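Local coordinates for protein putative peptidase (Chlamydophila abortus, PDB 3CE2) that probably hydrolyses small peptides as a zinc-dependent metallopeptidase of the oligopeptidase F group in the M3 family, at residues A[464-469]-A[597-602]. Sequence-based numbering, arbitrary orientation.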
loop_
_atom_site.group_PDB
_atom_site.type_symbol
_atom_site.label_atom_id
_atom_site.label_comp_id
_atom_site.label_asym_id
_atom_site.label_seq_id
_atom_site.Cartn_x
_atom_site.Cartn_y
_atom_site.Cartn_z
ATOM N N THR A 464 -9.141 10.909 6.686
ATOM C CA THR A 464 -8.158 9.900 6.328
ATOM C C THR A 464 -8.351 8.634 7.154
ATOM O O THR A 464 -8.459 7.526 6.616
ATOM C CB THR A 464 -6.751 10.434 6.603
ATOM O OG1 THR A 464 -6.483 11.510 5.708
ATOM C CG2 THR A 464 -5.710 9.359 6.428
ATOM N N ILE A 465 -8.399 8.805 8.470
ATOM C CA ILE A 465 -8.625 7.676 9.356
ATOM C C ILE A 465 -9.943 6.972 9.007
ATOM O O ILE A 465 -9.986 5.745 8.852
ATOM C CB ILE A 465 -8.612 8.117 10.820
ATOM C CG1 ILE A 465 -7.256 8.719 11.158
ATOM C CG2 ILE A 465 -8.831 6.949 11.698
ATOM C CD1 ILE A 465 -7.187 9.279 12.557
ATOM N N PHE A 466 -11.014 7.739 8.855
ATOM C CA PHE A 466 -12.297 7.104 8.553
ATOM C C PHE A 466 -12.364 6.460 7.185
ATOM O O PHE A 466 -13.000 5.429 7.044
ATOM C CB PHE A 466 -13.505 8.006 8.852
ATOM C CG PHE A 466 -13.880 8.001 10.300
ATOM C CD1 PHE A 466 -14.669 6.975 10.818
ATOM C CD2 PHE A 466 -13.383 8.974 11.167
ATOM C CE1 PHE A 466 -14.970 6.935 12.166
ATOM C CE2 PHE A 466 -13.686 8.942 12.524
ATOM C CZ PHE A 466 -14.484 7.932 13.018
ATOM N N SER A 467 -11.698 7.021 6.185
ATOM C CA SER A 467 -11.710 6.352 4.883
ATOM C C SER A 467 -10.708 5.200 4.782
ATOM O O SER A 467 -10.974 4.204 4.086
ATOM C CB SER A 467 -11.513 7.333 3.730
ATOM O OG SER A 467 -10.155 7.689 3.644
ATOM N N THR A 468 -9.566 5.299 5.466
ATOM C CA THR A 468 -8.637 4.201 5.317
ATOM C C THR A 468 -8.852 3.082 6.331
ATOM O O THR A 468 -8.424 1.949 6.101
ATOM C CB THR A 468 -7.135 4.614 5.142
ATOM O OG1 THR A 468 -6.327 4.037 6.171
ATOM C CG2 THR A 468 -6.954 6.108 5.075
ATOM N N LEU A 469 -9.545 3.357 7.427
ATOM C CA LEU A 469 -9.813 2.280 8.374
ATOM C C LEU A 469 -11.224 1.708 8.233
ATOM O O LEU A 469 -11.396 0.561 7.824
ATOM C CB LEU A 469 -9.518 2.727 9.797
ATOM C CG LEU A 469 -10.093 1.908 10.956
ATOM C CD1 LEU A 469 -10.041 0.437 10.681
ATOM C CD2 LEU A 469 -9.346 2.208 12.239
ATOM N N CYS A 597 -8.395 4.691 20.751
ATOM C CA CYS A 597 -8.086 5.749 21.711
ATOM C C CYS A 597 -7.648 7.027 21.035
ATOM O O CYS A 597 -8.142 8.112 21.328
ATOM C CB CYS A 597 -7.001 5.291 22.682
ATOM S SG CYS A 597 -7.638 4.118 23.892
ATOM N N PHE A 598 -6.690 6.891 20.139
ATOM C CA PHE A 598 -6.197 8.012 19.378
ATOM C C PHE A 598 -7.337 8.722 18.647
ATOM O O PHE A 598 -7.421 9.947 18.641
ATOM C CB PHE A 598 -5.169 7.506 18.368
ATOM C CG PHE A 598 -4.511 8.590 17.584
ATOM C CD1 PHE A 598 -3.243 9.048 17.943
ATOM C CD2 PHE A 598 -5.147 9.151 16.488
ATOM C CE1 PHE A 598 -2.628 10.047 17.218
ATOM C CE2 PHE A 598 -4.536 10.163 15.758
ATOM C CZ PHE A 598 -3.278 10.616 16.124
ATOM N N ILE A 599 -8.217 7.946 18.032
ATOM C CA ILE A 599 -9.276 8.528 17.239
ATOM C C ILE A 599 -10.255 9.258 18.152
ATOM O O ILE A 599 -10.629 10.404 17.886
ATOM C CB ILE A 599 -9.958 7.443 16.407
ATOM C CG1 ILE A 599 -8.951 6.875 15.409
ATOM C CG2 ILE A 599 -11.149 7.976 15.674
ATOM C CD1 ILE A 599 -9.293 5.511 14.949
ATOM N N GLU A 600 -10.630 8.609 19.250
ATOM C CA GLU A 600 -11.548 9.191 20.210
ATOM C C GLU A 600 -11.038 10.522 20.693
ATOM O O GLU A 600 -11.794 11.496 20.800
ATOM C CB GLU A 600 -11.693 8.261 21.398
ATOM C CG GLU A 600 -12.650 8.738 22.457
ATOM C CD GLU A 600 -14.092 8.525 22.068
ATOM O OE1 GLU A 600 -14.462 7.364 21.773
ATOM O OE2 GLU A 600 -14.853 9.522 22.067
ATOM N N LYS A 601 -9.742 10.582 20.973
ATOM C CA LYS A 601 -9.190 11.811 21.488
ATOM C C LYS A 601 -9.369 12.923 20.476
ATOM O O LYS A 601 -9.690 14.055 20.832
ATOM C CB LYS A 601 -7.721 11.654 21.818
ATOM C CG LYS A 601 -7.210 12.796 22.612
ATOM C CD LYS A 601 -5.714 12.892 22.549
ATOM C CE LYS A 601 -5.283 14.229 23.141
ATOM N NZ LYS A 601 -4.018 14.734 22.564
ATOM N N LYS A 602 -9.170 12.594 19.206
ATOM C CA LYS A 602 -9.189 13.602 18.155
ATOM C C LYS A 602 -10.624 14.054 17.898
ATOM O O LYS A 602 -10.872 15.237 17.652
ATOM C CB LYS A 602 -8.583 13.034 16.874
ATOM C CG LYS A 602 -7.099 12.842 16.923
ATOM C CD LYS A 602 -6.368 14.083 16.528
ATOM C CE LYS A 602 -4.877 13.922 16.705
ATOM N NZ LYS A 602 -4.557 14.258 18.116
#
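Ile-465 and Ile-599 meet where two helical turns, 464-469 and 597-602, run roughly antiparallel at 144° with their axes 12.0 Å apart, a spacing that leaves the backbones to be bridged by large apolar side chains. The two isoleucine side chains lie alongside, pointing in opposing senses. CG2 of Ile-465 packs against the CG1-CD1 arm of its partner, 3.6 Å from CD1 of Ile-599. In Ile-599 the first torsion sets CG1 anti to the carbonyl carbon (chi1 -64°) and leaves CG2 anti to the backbone N, and the two branches part company: CG2 turns to CE2 of Phe-466, 4.2 Å off, whereas CD1 also touches CD2 of Leu-469.

Such helix-to-helix packing is how the largely helical M3 peptidase fold is built, and here it joins the long helix 451-487 to the near-C-terminal helix 590-607. The zinc ligand Glu-430 lies about 12 Å from Leu-469, side chain to side chain, so the contact lies near the metal site but is not part of it. Helix 292-306 adds Leu-294 against Ile-599 and Ile-295 against Phe-466, whose ring also stacks with Phe-470. At the other flank, CE2 of Phe-598 lies 4.2 Å from CD1 of Ile-465, and the Phe-598 side chain continues onto Leu-549 of helix 536-553.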